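Local coordinates for isochorismatase hydrolase (PDB 3HB7), which is probably a hydrolase, belonging to the isochorismatase family within the wider group of cysteine hydrolases, at residues D110-L115 against L142-K147; K40-V45 against I53-I58; R101-F106 against T130-R135. One frame throughout, in Å; residues are numbered along the deposited sequence.

Interaction 1. Residues D110-L115 against L142-K147; sequences DLDLYL and LANAYK
The start of helix 111-117 faces the turn that ends helix 133-143, with the CA atoms of Asp112 and Asn144 7.9 Å apart. Tyr146 bridges the gap. Its hydroxyl OH donates to Asp112 OD1 in a very short hydrogen bond of 2.5 Å, and OD1 sits at the ring edge, near its plane, while the carboxylate is turned 68° from the ring. With CG anti to the backbone N (chi1 -173°), Asp112 brings its carboxylate towards the phenol. The same carboxylate stacks against the Asn144 amide, their planes only 17° apart, and OD1 of Asp112 is 3.9 Å from CG of Asn144. Next to the polar pair comes Leu115, whose CB approaches the phenol end obliquely, 3.7 Å from Tyr146 CZ. A phenylalanine in place of Tyr146 would probably keep much of this packing but leave Asp112 OD1 without its phenolic donor. Phe106 also packs on Leu115, Asn144 and Tyr146. A Schellman motif, with Ala145 at positive phi as its C-prime residue, Ala145 N bonded to Leu142 O and Tyr146 N to Ala141 O, closes helix 133-143 just before strand 147-151 and brings Tyr146 out towards helix 111-117 in this alpha/beta fold.

Interaction 2. Residues K40-V45 against I53-I58; sequences KIFEWV and IHLVHI
Leu55 lays its CD1 methyl over the face of the Phe42 ring, 4.0 Å from the centroid and only 12° off the ring normal, a well-centred CH-pi contact. The two side chains cross at about a right angle, and CD1 is the branch of the leucine that meets the ring. Farther along the strand, His57 and Phe42 come from opposite directions: CE1 of His57 stands 3.9 Å from CZ of Phe42, the ring planes are 83° apart, and CZ lies at the imidazole edge. The neighbouring NE2 of that imidazole is hydrogen-bonded to Glu95 OE1, which is likely to limit the ring's rotation. Helix 35-47 here packs on strand 53-60 as the helical part of a beta-alpha-beta crossover from strand 8-13, which lies beside strand 53-60 in the parallel sheet. The axes of the two short segments approach to 9.5 Å, with 134° between their N-to-C directions. Val45 points toward the strand and wedges between Ile53 and Leu55. Its CG2 presses on CG2 of Ile53 at 3.5 Å, tighter than usual, and its CG1 rests 4.0 Å from CG of Leu55. Trp44 brings its indole towards the strand's start, with CG anti to the backbone N, and its CH2 lies 3.7 Å from CD1 of Ile53. Helix 179-187 flanks this end, with Ile183 against Trp44 and Trp186 against Ile53.

Interaction 3. Residues R101-F106 against T130-R135; sequences RRHSGF and TNVCVR
At the N-terminus of helix 133-143, where cysteine hydrolases of this kind carry their nucleophile, Cys133 meets His103 in the loop that follows strand 96-100. The position of Cys133 is consistent with that role. The backbones come close, the CA atoms of His103 and Cys133 being 4.9 Å apart. SG of Cys133, anti to its carbonyl carbon (chi1 -67°), comes to 3.4 Å from the backbone O of His103. It also lies beside the imidazole, 4.1 Å from CD2 of His103, in an oblique sulfur-aromatic contact. Val132, at the N-cap position, meets the same ring quite differently: its CG1 methyl stands over the face, 4.3 Å from the centroid and 3° off the normal, a CH-pi contact centred on the ring. The loop is shaped beyond this point by an ST turn, in which Ser104 OG accepts from Phe106 N at 3.2 Å; the same hydroxyl bonds Asp140 of helix 133-143, and Thr137 of that helix bonds Gly105 N. Lys100 makes weak hydrogen bonds to the carbonyls of Arg102 and His103, and a bound sodium ion lies about 7 Å from the His103 side chain. Dispersion and sulfur-aromatic contacts thus predominate between the two segments, which suggests that the imidazole and the loop carbonyl border the sulfur rather than grip it by strongly directional bonds.

In the fold
Interaction 2 is the buried and mostly apolar contact, made on one side of the parallel sheet, whereas interactions 1 and 3 are partly buried and lie on the other side, at the two ends of helix 133-143. Interaction 3 holds the helix start and interaction 1 its end, the former through soft sulfur and CH-pi contacts, the latter through one very short hydrogen bond from a phenol to a carboxylate. Phe106 joins these two, packing on Leu111 and Leu115. The strand of interaction 2 reaches the helix of interaction 1 through its opposite face: Val56 packs on Leu111, and His54 probably hydrogen-bonds Tyr114. Ile58 packing on Gly105 links interactions 2 and 3, whose centres are about 18 Å apart.

Interaction 1. Residues D110-L115 against L142-K147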
ATOM      1  N   ASP E 110      13.103  14.632 -47.024  1.00 19.72           N
ATOM      2  CA  ASP E 110      12.487  14.919 -48.286  1.00 20.34           C
ATOM      3  C   ASP E 110      11.289  14.020 -48.592  1.00 20.35           C
ATOM      4  O   ASP E 110      10.867  13.928 -49.697  1.00 20.31           O
ATOM      5  CB  ASP E 110      13.508  14.875 -49.385  1.00 20.69           C
ATOM      6  CG  ASP E 110      13.919  13.495 -49.726  1.00 22.20           C
ATOM      7  OD1 ASP E 110      13.995  13.193 -50.875  1.00 23.79           O
ATOM      8  OD2 ASP E 110      14.155  12.698 -48.847  1.00 26.08           O
ATOM      9  N   LEU E 111      10.735  13.385 -47.580  1.00 19.76           N
ATOM     10  CA  LEU E 111       9.637  12.475 -47.778  1.00 19.58           C
ATOM     11  C   LEU E 111       8.418  13.146 -48.385  1.00 19.68           C
ATOM     12  O   LEU E 111       7.830  12.602 -49.253  1.00 19.51           O
ATOM     13  CB  LEU E 111       9.269  11.798 -46.471  1.00 18.77           C
ATOM     14  CG  LEU E 111       8.013  10.946 -46.393  1.00 19.87           C
ATOM     15  CD1 LEU E 111       8.108   9.813 -47.305  1.00 18.82           C
ATOM     16  CD2 LEU E 111       7.724  10.428 -45.019  1.00 19.76           C
ATOM     17  N   ASP E 112       8.060  14.327 -47.935  1.00 19.68           N
ATOM     18  CA  ASP E 112       6.957  15.053 -48.506  1.00 20.54           C
ATOM     19  C   ASP E 112       7.225  15.396 -49.959  1.00 20.80           C
ATOM     20  O   ASP E 112       6.347  15.292 -50.775  1.00 21.38           O
ATOM     21  CB  ASP E 112       6.678  16.314 -47.715  1.00 19.89           C
ATOM     22  CG  ASP E 112       5.440  17.021 -48.151  1.00 22.88           C
ATOM     23  OD1 ASP E 112       4.413  16.393 -48.315  1.00 24.14           O
ATOM     24  OD2 ASP E 112       5.475  18.231 -48.316  1.00 25.32           O
ATOM     25  N   LEU E 113       8.440  15.798 -50.278  1.00 20.20           N
ATOM     26  CA  LEU E 113       8.758  16.136 -51.635  1.00 20.56           C
ATOM     27  C   LEU E 113       8.604  14.939 -52.545  1.00 21.17           C
ATOM     28  O   LEU E 113       8.046  15.053 -53.574  1.00 21.81           O
ATOM     29  CB  LEU E 113      10.159  16.718 -51.771  1.00 19.51           C
ATOM     30  CG  LEU E 113      10.560  17.058 -53.200  1.00 18.74           C
ATOM     31  CD1 LEU E 113       9.769  18.169 -53.764  1.00 15.13           C
ATOM     32  CD2 LEU E 113      11.985  17.359 -53.288  1.00 18.49           C
ATOM     33  N   TYR E 114       9.065  13.783 -52.130  1.00 21.73           N
ATOM     34  CA  TYR E 114       8.921  12.607 -52.928  1.00 22.85           C
ATOM     35  C   TYR E 114       7.466  12.275 -53.151  1.00 23.54           C
ATOM     36  O   TYR E 114       7.084  11.929 -54.232  1.00 24.05           O
ATOM     37  CB  TYR E 114       9.606  11.446 -52.261  1.00 22.76           C
ATOM     38  CG  TYR E 114       9.348  10.119 -52.897  1.00 24.45           C
ATOM     39  CD1 TYR E 114      10.208   9.607 -53.835  1.00 25.22           C
ATOM     40  CD2 TYR E 114       8.268   9.370 -52.542  1.00 25.46           C
ATOM     41  CE1 TYR E 114       9.985   8.406 -54.408  1.00 26.78           C
ATOM     42  CE2 TYR E 114       8.037   8.168 -53.106  1.00 27.02           C
ATOM     43  CZ  TYR E 114       8.896   7.680 -54.045  1.00 27.36           C
ATOM     44  OH  TYR E 114       8.670   6.463 -54.621  1.00 26.82           O
ATOM     45  N   LEU E 115       6.658  12.395 -52.123  1.00 23.75           N
ATOM     46  CA  LEU E 115       5.266  12.127 -52.232  1.00 23.96           C
ATOM     47  C   LEU E 115       4.633  13.099 -53.183  1.00 24.14           C
ATOM     48  O   LEU E 115       3.795  12.736 -53.943  1.00 24.16           O
ATOM     49  CB  LEU E 115       4.607  12.249 -50.881  1.00 23.79           C
ATOM     50  CG  LEU E 115       4.503  11.052 -49.948  1.00 24.62           C
ATOM     51  CD1 LEU E 115       5.407   9.971 -50.282  1.00 24.64           C
ATOM     52  CD2 LEU E 115       4.709  11.462 -48.545  1.00 23.60           C
ATOM     53  N   LEU E 142      -0.953  13.594 -42.044  1.00 23.85           N
ATOM     54  CA  LEU E 142      -2.189  14.299 -41.873  1.00 24.12           C
ATOM     55  C   LEU E 142      -1.939  15.786 -41.946  1.00 23.67           C
ATOM     56  O   LEU E 142      -2.705  16.506 -42.511  1.00 22.79           O
ATOM     57  CB  LEU E 142      -2.781  13.965 -40.519  1.00 24.27           C
ATOM     58  CG  LEU E 142      -4.253  14.087 -40.175  1.00 26.94           C
ATOM     59  CD1 LEU E 142      -4.558  15.192 -39.229  1.00 28.18           C
ATOM     60  CD2 LEU E 142      -5.167  14.111 -41.330  1.00 25.06           C
ATOM     61  N   ALA E 143      -0.845  16.232 -41.371  1.00 22.74           N
ATOM     62  CA  ALA E 143      -0.509  17.637 -41.360  1.00 22.96           C
ATOM     63  C   ALA E 143      -0.227  18.183 -42.755  1.00 23.16           C
ATOM     64  O   ALA E 143      -0.329  19.350 -42.993  1.00 22.51           O
ATOM     65  CB  ALA E 143       0.615  17.900 -40.435  1.00 22.25           C
ATOM     66  N   ASN E 144       0.136  17.299 -43.664  1.00 23.82           N
ATOM     67  CA  ASN E 144       0.402  17.642 -45.034  1.00 25.00           C
ATOM     68  C   ASN E 144      -0.736  17.287 -45.974  1.00 25.29           C
ATOM     69  O   ASN E 144      -0.557  17.228 -47.143  1.00 25.12           O
ATOM     70  CB  ASN E 144       1.700  17.026 -45.505  1.00 25.32           C
ATOM     71  CG  ASN E 144       2.904  17.760 -44.996  1.00 26.83           C
ATOM     72  OD1 ASN E 144       3.064  18.934 -45.241  1.00 28.07           O
ATOM     73  ND2 ASN E 144       3.750  17.073 -44.277  1.00 25.09           N
ATOM     74  N   ALA E 145      -1.895  17.018 -45.424  1.00 25.74           N
ATOM     75  CA  ALA E 145      -3.104  16.792 -46.183  1.00 26.46           C
ATOM     76  C   ALA E 145      -3.176  15.464 -46.909  1.00 26.83           C
ATOM     77  O   ALA E 145      -4.035  15.264 -47.711  1.00 26.93           O
ATOM     78  CB  ALA E 145      -3.345  17.905 -47.119  1.00 26.33           C
ATOM     79  N   TYR E 146      -2.264  14.564 -46.625  1.00 27.36           N
ATOM     80  CA  TYR E 146      -2.332  13.237 -47.149  1.00 27.77           C
ATOM     81  C   TYR E 146      -3.425  12.492 -46.440  1.00 28.41           C
ATOM     82  O   TYR E 146      -3.817  12.863 -45.364  1.00 28.57           O
ATOM     83  CB  TYR E 146      -1.011  12.526 -46.960  1.00 27.86           C
ATOM     84  CG  TYR E 146       0.095  13.161 -47.717  1.00 27.49           C
ATOM     85  CD1 TYR E 146      -0.004  13.350 -49.061  1.00 28.47           C
ATOM     86  CD2 TYR E 146       1.217  13.606 -47.099  1.00 26.97           C
ATOM     87  CE1 TYR E 146       0.980  13.946 -49.754  1.00 27.82           C
ATOM     88  CE2 TYR E 146       2.197  14.192 -47.789  1.00 26.02           C
ATOM     89  CZ  TYR E 146       2.072  14.363 -49.115  1.00 27.49           C
ATOM     90  OH  TYR E 146       3.035  14.961 -49.829  1.00 26.54           O
ATOM     91  N   LYS E 147      -3.900  11.427 -47.054  1.00 28.55           N
ATOM     92  CA  LYS E 147      -4.848  10.531 -46.456  1.00 28.77           C
ATOM     93  C   LYS E 147      -4.026   9.456 -45.847  1.00 28.90           C
ATOM     94  O   LYS E 147      -3.073   9.056 -46.427  1.00 29.21           O
ATOM     95  CB  LYS E 147      -5.742   9.934 -47.517  1.00 28.81           C
ATOM     96  CG  LYS E 147      -6.982  10.712 -47.745  1.00 29.19           C
ATOM     97  CD  LYS E 147      -7.376  10.664 -49.171  1.00 30.60           C
ATOM     98  CE  LYS E 147      -8.129   9.412 -49.468  1.00 31.13           C
ATOM     99  NZ  LYS E 147      -9.061   9.594 -50.584  1.00 32.11           N
TER

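Interaction 2. Residues K40-V45 against I53-I58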
ATOM      1  N   LYS E  40       4.440 -10.266 -46.852  1.00 32.69           N
ATOM      2  CA  LYS E  40       3.319 -10.572 -47.681  1.00 33.10           C
ATOM      3  C   LYS E  40       2.981  -9.345 -48.511  1.00 33.08           C
ATOM      4  O   LYS E  40       2.768  -9.428 -49.695  1.00 33.46           O
ATOM      5  CB  LYS E  40       2.148 -10.931 -46.785  1.00 32.80           C
ATOM      6  CG  LYS E  40       0.946 -11.421 -47.494  1.00 33.68           C
ATOM      7  CD  LYS E  40      -0.324 -11.045 -46.790  1.00 34.86           C
ATOM      8  CE  LYS E  40      -0.847 -12.143 -45.899  1.00 35.14           C
ATOM      9  NZ  LYS E  40      -2.182 -11.813 -45.366  1.00 35.69           N
ATOM     10  N   ILE E  41       2.874  -8.206 -47.865  1.00 32.92           N
ATOM     11  CA  ILE E  41       2.532  -6.988 -48.549  1.00 32.51           C
ATOM     12  C   ILE E  41       3.635  -6.606 -49.522  1.00 32.40           C
ATOM     13  O   ILE E  41       3.373  -6.116 -50.582  1.00 32.08           O
ATOM     14  CB  ILE E  41       2.113  -5.879 -47.571  1.00 32.54           C
ATOM     15  CG1 ILE E  41       1.258  -4.857 -48.278  1.00 32.90           C
ATOM     16  CG2 ILE E  41       3.280  -5.205 -46.998  1.00 31.92           C
ATOM     17  CD1 ILE E  41       0.018  -4.518 -47.565  1.00 33.86           C
ATOM     18  N   PHE E  42       4.877  -6.857 -49.164  1.00 32.49           N
ATOM     19  CA  PHE E  42       5.943  -6.465 -50.042  1.00 32.67           C
ATOM     20  C   PHE E  42       5.764  -7.199 -51.341  1.00 33.32           C
ATOM     21  O   PHE E  42       5.758  -6.606 -52.407  1.00 33.42           O
ATOM     22  CB  PHE E  42       7.271  -6.922 -49.467  1.00 32.40           C
ATOM     23  CG  PHE E  42       7.951  -5.920 -48.588  1.00 32.27           C
ATOM     24  CD1 PHE E  42       9.312  -5.901 -48.479  1.00 31.63           C
ATOM     25  CD2 PHE E  42       7.244  -5.015 -47.870  1.00 31.07           C
ATOM     26  CE1 PHE E  42       9.927  -5.008 -47.681  1.00 31.59           C
ATOM     27  CE2 PHE E  42       7.870  -4.134 -47.078  1.00 31.17           C
ATOM     28  CZ  PHE E  42       9.208  -4.130 -46.984  1.00 30.64           C
ATOM     29  N   GLU E  43       5.623  -8.511 -51.251  1.00 33.72           N
ATOM     30  CA  GLU E  43       5.522  -9.337 -52.434  1.00 33.66           C
ATOM     31  C   GLU E  43       4.298  -8.961 -53.220  1.00 33.81           C
ATOM     32  O   GLU E  43       4.336  -8.894 -54.413  1.00 33.75           O
ATOM     33  CB  GLU E  43       5.501 -10.802 -52.059  1.00 33.55           C
ATOM     34  N   TRP E  44       3.206  -8.696 -52.546  1.00 34.05           N
ATOM     35  CA  TRP E  44       2.022  -8.339 -53.268  1.00 34.51           C
ATOM     36  C   TRP E  44       2.198  -7.074 -54.035  1.00 34.64           C
ATOM     37  O   TRP E  44       1.781  -6.966 -55.154  1.00 34.89           O
ATOM     38  CB  TRP E  44       0.898  -8.115 -52.314  1.00 34.67           C
ATOM     39  CG  TRP E  44      -0.258  -7.594 -52.960  1.00 35.76           C
ATOM     40  CD1 TRP E  44      -1.119  -8.278 -53.704  1.00 36.32           C
ATOM     41  CD2 TRP E  44      -0.734  -6.259 -52.910  1.00 37.46           C
ATOM     42  NE1 TRP E  44      -2.109  -7.466 -54.151  1.00 37.67           N
ATOM     43  CE2 TRP E  44      -1.893  -6.209 -53.672  1.00 37.91           C
ATOM     44  CE3 TRP E  44      -0.286  -5.098 -52.300  1.00 38.21           C
ATOM     45  CZ2 TRP E  44      -2.622  -5.052 -53.841  1.00 38.50           C
ATOM     46  CZ3 TRP E  44      -1.000  -3.955 -52.471  1.00 39.16           C
ATOM     47  CH2 TRP E  44      -2.163  -3.936 -53.232  1.00 38.94           C
ATOM     48  N   VAL E  45       2.775  -6.073 -53.412  1.00 34.72           N
ATOM     49  CA  VAL E  45       3.015  -4.825 -54.102  1.00 34.66           C
ATOM     50  C   VAL E  45       4.013  -4.953 -55.239  1.00 34.73           C
ATOM     51  O   VAL E  45       3.841  -4.368 -56.282  1.00 34.69           O
ATOM     52  CB  VAL E  45       3.473  -3.734 -53.125  1.00 34.63           C
ATOM     53  CG1 VAL E  45       4.377  -2.758 -53.803  1.00 33.90           C
ATOM     54  CG2 VAL E  45       2.294  -3.028 -52.576  1.00 34.49           C
ATOM     55  N   ILE E  53       1.036   1.671 -56.395  1.00 28.93           N
ATOM     56  CA  ILE E  53       1.528   1.600 -55.045  1.00 28.03           C
ATOM     57  C   ILE E  53       3.031   1.509 -54.887  1.00 27.76           C
ATOM     58  O   ILE E  53       3.647   0.593 -55.360  1.00 27.05           O
ATOM     59  CB  ILE E  53       0.887   0.453 -54.343  1.00 27.97           C
ATOM     60  CG1 ILE E  53      -0.606   0.725 -54.285  1.00 27.93           C
ATOM     61  CG2 ILE E  53       1.461   0.313 -52.985  1.00 27.44           C
ATOM     62  CD1 ILE E  53      -1.462  -0.461 -54.165  1.00 27.28           C
ATOM     63  N   HIS E  54       3.602   2.477 -54.181  1.00 27.15           N
ATOM     64  CA  HIS E  54       5.029   2.561 -53.984  1.00 26.93           C
ATOM     65  C   HIS E  54       5.437   2.096 -52.618  1.00 26.56           C
ATOM     66  O   HIS E  54       4.708   2.241 -51.683  1.00 27.06           O
ATOM     67  CB  HIS E  54       5.498   3.988 -54.100  1.00 27.12           C
ATOM     68  CG  HIS E  54       5.288   4.604 -55.440  1.00 28.13           C
ATOM     69  ND1 HIS E  54       6.128   5.562 -55.950  1.00 28.31           N
ATOM     70  CD2 HIS E  54       4.321   4.427 -56.361  1.00 28.87           C
ATOM     71  CE1 HIS E  54       5.698   5.939 -57.133  1.00 28.37           C
ATOM     72  NE2 HIS E  54       4.603   5.265 -57.406  1.00 29.18           N
ATOM     73  N   LEU E  55       6.646   1.586 -52.515  1.00 25.67           N
ATOM     74  CA  LEU E  55       7.225   1.229 -51.254  1.00 24.68           C
ATOM     75  C   LEU E  55       8.285   2.252 -50.924  1.00 24.27           C
ATOM     76  O   LEU E  55       9.115   2.547 -51.748  1.00 24.27           O
ATOM     77  CB  LEU E  55       7.893  -0.118 -51.358  1.00 24.73           C
ATOM     78  CG  LEU E  55       7.076  -1.368 -51.140  1.00 25.39           C
ATOM     79  CD1 LEU E  55       7.984  -2.501 -50.785  1.00 24.25           C
ATOM     80  CD2 LEU E  55       6.070  -1.139 -50.085  1.00 25.88           C
ATOM     81  N   VAL E  56       8.227   2.800 -49.719  1.00 23.45           N
ATOM     82  CA  VAL E  56       9.205   3.737 -49.212  1.00 22.42           C
ATOM     83  C   VAL E  56       9.767   3.188 -47.927  1.00 22.17           C
ATOM     84  O   VAL E  56       9.043   2.851 -47.043  1.00 21.93           O
ATOM     85  CB  VAL E  56       8.556   5.066 -48.941  1.00 22.52           C
ATOM     86  CG1 VAL E  56       9.558   6.092 -48.606  1.00 21.77           C
ATOM     87  CG2 VAL E  56       7.759   5.485 -50.085  1.00 21.99           C
ATOM     88  N   HIS E  57      11.071   3.096 -47.822  1.00 21.82           N
ATOM     89  CA  HIS E  57      11.674   2.543 -46.629  1.00 21.65           C
ATOM     90  C   HIS E  57      12.352   3.619 -45.810  1.00 21.47           C
ATOM     91  O   HIS E  57      13.167   4.362 -46.300  1.00 21.19           O
ATOM     92  CB  HIS E  57      12.694   1.471 -46.971  1.00 21.84           C
ATOM     93  CG  HIS E  57      12.227   0.485 -47.989  1.00 22.81           C
ATOM     94  ND1 HIS E  57      11.792  -0.774 -47.657  1.00 22.91           N
ATOM     95  CD2 HIS E  57      12.146   0.566 -49.332  1.00 22.73           C
ATOM     96  CE1 HIS E  57      11.437  -1.412 -48.747  1.00 22.76           C
ATOM     97  NE2 HIS E  57      11.640  -0.621 -49.777  1.00 24.07           N
ATOM     98  N   ILE E  58      11.988   3.692 -44.550  1.00 20.89           N
ATOM     99  CA  ILE E  58      12.463   4.737 -43.699  1.00 20.22           C
ATOM    100  C   ILE E  58      13.305   4.202 -42.584  1.00 20.67           C
ATOM    101  O   ILE E  58      12.885   3.370 -41.830  1.00 20.56           O
ATOM    102  CB  ILE E  58      11.302   5.529 -43.183  1.00 20.06           C
ATOM    103  CG1 ILE E  58      10.559   6.087 -44.371  1.00 19.86           C
ATOM    104  CG2 ILE E  58      11.777   6.656 -42.340  1.00 18.56           C
ATOM    105  CD1 ILE E  58       9.257   6.546 -44.075  1.00 19.29           C
TER

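Interaction 3. Residues R101-F106 against T130-R135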
ATOM      1  N   ARG E 101      16.599  11.453 -38.662  1.00 21.71           N
ATOM      2  CA  ARG E 101      17.275  11.589 -37.376  1.00 21.48           C
ATOM      3  C   ARG E 101      16.358  11.886 -36.184  1.00 20.76           C
ATOM      4  O   ARG E 101      16.830  12.051 -35.105  1.00 20.99           O
ATOM      5  CB  ARG E 101      18.350  12.670 -37.454  1.00 20.74           C
ATOM      6  CG  ARG E 101      19.374  12.500 -38.532  1.00 23.20           C
ATOM      7  CD  ARG E 101      20.226  13.738 -38.792  1.00 24.55           C
ATOM      8  NE  ARG E 101      20.624  14.358 -37.554  1.00 25.98           N
ATOM      9  CZ  ARG E 101      20.985  15.604 -37.406  1.00 26.28           C
ATOM     10  NH1 ARG E 101      21.030  16.416 -38.419  1.00 25.29           N
ATOM     11  NH2 ARG E 101      21.293  16.033 -36.215  1.00 27.55           N
ATOM     12  N   ARG E 102      15.063  11.972 -36.407  1.00 20.19           N
ATOM     13  CA  ARG E 102      14.075  12.284 -35.386  1.00 20.09           C
ATOM     14  C   ARG E 102      12.896  11.352 -35.562  1.00 20.43           C
ATOM     15  O   ARG E 102      12.953  10.463 -36.343  1.00 20.64           O
ATOM     16  CB  ARG E 102      13.628  13.745 -35.399  1.00 19.86           C
ATOM     17  CG  ARG E 102      14.647  14.742 -34.930  1.00 19.19           C
ATOM     18  CD  ARG E 102      15.025  14.545 -33.500  1.00 20.13           C
ATOM     19  NE  ARG E 102      16.012  15.494 -33.048  1.00 21.00           N
ATOM     20  CZ  ARG E 102      17.306  15.319 -33.145  1.00 23.15           C
ATOM     21  NH1 ARG E 102      17.793  14.229 -33.677  1.00 23.37           N
ATOM     22  NH2 ARG E 102      18.108  16.248 -32.726  1.00 26.25           N
ATOM     23  N   HIS E 103      11.849  11.511 -34.792  1.00 20.11           N
ATOM     24  CA  HIS E 103      10.806  10.517 -34.826  1.00 19.92           C
ATOM     25  C   HIS E 103      10.065  10.350 -36.129  1.00 19.72           C
ATOM     26  O   HIS E 103       9.928   9.280 -36.611  1.00 19.71           O
ATOM     27  CB  HIS E 103       9.802  10.796 -33.727  1.00 20.04           C
ATOM     28  CG  HIS E 103      10.333  10.563 -32.352  1.00 20.34           C
ATOM     29  ND1 HIS E 103       9.732  11.067 -31.235  1.00 19.95           N
ATOM     30  CD2 HIS E 103      11.406   9.876 -31.917  1.00 19.90           C
ATOM     31  CE1 HIS E 103      10.415  10.711 -30.172  1.00 20.37           C
ATOM     32  NE2 HIS E 103      11.431   9.981 -30.559  1.00 18.11           N
ATOM     33  N   SER E 104       9.581  11.437 -36.679  1.00 19.38           N
ATOM     34  CA  SER E 104       8.825  11.420 -37.896  1.00 18.97           C
ATOM     35  C   SER E 104       9.641  11.117 -39.131  1.00 19.42           C
ATOM     36  O   SER E 104      10.749  11.545 -39.289  1.00 19.60           O
ATOM     37  CB  SER E 104       8.137  12.747 -38.067  1.00 19.15           C
ATOM     38  OG  SER E 104       7.166  12.723 -39.040  1.00 19.05           O
ATOM     39  N   GLY E 105       9.025  10.383 -40.019  1.00 19.32           N
ATOM     40  CA  GLY E 105       9.528  10.155 -41.337  1.00 19.04           C
ATOM     41  C   GLY E 105       9.641  11.442 -42.103  1.00 19.81           C
ATOM     42  O   GLY E 105      10.456  11.556 -42.928  1.00 20.32           O
ATOM     43  N   PHE E 106       8.792  12.397 -41.824  1.00 19.32           N
ATOM     44  CA  PHE E 106       8.797  13.666 -42.495  1.00 20.01           C
ATOM     45  C   PHE E 106       9.748  14.703 -41.933  1.00 19.68           C
ATOM     46  O   PHE E 106       9.983  15.679 -42.554  1.00 20.32           O
ATOM     47  CB  PHE E 106       7.403  14.262 -42.462  1.00 19.48           C
ATOM     48  CG  PHE E 106       6.409  13.559 -43.305  1.00 20.73           C
ATOM     49  CD1 PHE E 106       6.137  14.000 -44.557  1.00 19.77           C
ATOM     50  CD2 PHE E 106       5.694  12.493 -42.822  1.00 21.64           C
ATOM     51  CE1 PHE E 106       5.230  13.388 -45.310  1.00 21.05           C
ATOM     52  CE2 PHE E 106       4.786  11.888 -43.577  1.00 20.66           C
ATOM     53  CZ  PHE E 106       4.543  12.333 -44.818  1.00 21.97           C
ATOM     54  N   THR E 130       4.378   1.473 -32.952  1.00 26.30           N
ATOM     55  CA  THR E 130       3.084   1.948 -33.315  1.00 26.30           C
ATOM     56  C   THR E 130       2.814   3.276 -32.682  1.00 26.43           C
ATOM     57  O   THR E 130       2.274   4.151 -33.311  1.00 26.98           O
ATOM     58  CB  THR E 130       2.022   0.981 -32.806  1.00 26.19           C
ATOM     59  OG1 THR E 130       2.320  -0.320 -33.263  1.00 25.54           O
ATOM     60  CG2 THR E 130       0.683   1.358 -33.298  1.00 25.42           C
ATOM     61  N   ASN E 131       3.175   3.411 -31.419  1.00 26.15           N
ATOM     62  CA  ASN E 131       2.865   4.597 -30.668  1.00 25.24           C
ATOM     63  C   ASN E 131       3.933   5.651 -30.710  1.00 25.26           C
ATOM     64  O   ASN E 131       3.765   6.693 -30.167  1.00 25.27           O
ATOM     65  CB  ASN E 131       2.483   4.245 -29.233  1.00 25.11           C
ATOM     66  CG  ASN E 131       3.545   3.500 -28.525  1.00 24.83           C
ATOM     67  OD1 ASN E 131       3.904   3.839 -27.432  1.00 24.26           O
ATOM     68  ND2 ASN E 131       4.082   2.505 -29.158  1.00 22.41           N
ATOM     69  N   VAL E 132       5.040   5.363 -31.349  1.00 25.02           N
ATOM     70  CA  VAL E 132       6.100   6.322 -31.430  1.00 24.13           C
ATOM     71  C   VAL E 132       6.339   6.832 -32.821  1.00 24.37           C
ATOM     72  O   VAL E 132       5.650   7.683 -33.278  1.00 24.31           O
ATOM     73  CB  VAL E 132       7.367   5.761 -30.872  1.00 24.27           C
ATOM     74  CG1 VAL E 132       8.422   6.804 -30.831  1.00 21.99           C
ATOM     75  CG2 VAL E 132       7.109   5.233 -29.512  1.00 23.06           C
ATOM     76  N   CYS E 133       7.336   6.301 -33.485  1.00 24.60           N
ATOM     77  CA  CYS E 133       7.711   6.765 -34.810  1.00 24.94           C
ATOM     78  C   CYS E 133       6.619   6.559 -35.842  1.00 24.80           C
ATOM     79  O   CYS E 133       6.413   7.379 -36.674  1.00 24.53           O
ATOM     80  CB  CYS E 133       9.050   6.197 -35.263  1.00 24.78           C
ATOM     81  SG  CYS E 133      10.448   6.752 -34.367  1.00 26.27           S
ATOM     82  N   VAL E 134       5.892   5.470 -35.754  1.00 24.37           N
ATOM     83  CA  VAL E 134       4.771   5.277 -36.618  1.00 24.44           C
ATOM     84  C   VAL E 134       3.696   6.319 -36.416  1.00 24.67           C
ATOM     85  O   VAL E 134       3.207   6.884 -37.347  1.00 24.77           O
ATOM     86  CB  VAL E 134       4.170   3.902 -36.411  1.00 24.35           C
ATOM     87  CG1 VAL E 134       2.903   3.784 -37.110  1.00 23.42           C
ATOM     88  CG2 VAL E 134       5.077   2.878 -36.871  1.00 23.26           C
ATOM     89  N   ARG E 135       3.342   6.584 -35.183  1.00 24.52           N
ATOM     90  CA  ARG E 135       2.344   7.575 -34.909  1.00 24.60           C
ATOM     91  C   ARG E 135       2.770   8.952 -35.355  1.00 24.60           C
ATOM     92  O   ARG E 135       1.973   9.706 -35.831  1.00 25.12           O
ATOM     93  CB  ARG E 135       1.941   7.567 -33.443  1.00 24.22           C
ATOM     94  CG  ARG E 135       1.959   8.900 -32.778  1.00 25.01           C
ATOM     95  CD  ARG E 135       0.713   9.666 -32.987  1.00 26.25           C
ATOM     96  NE  ARG E 135      -0.163   9.505 -31.859  1.00 28.81           N
ATOM     97  CZ  ARG E 135      -0.996  10.421 -31.407  1.00 28.46           C
ATOM     98  NH1 ARG E 135      -1.106  11.599 -31.978  1.00 27.73           N
ATOM     99  NH2 ARG E 135      -1.736  10.135 -30.374  1.00 30.00           N
TER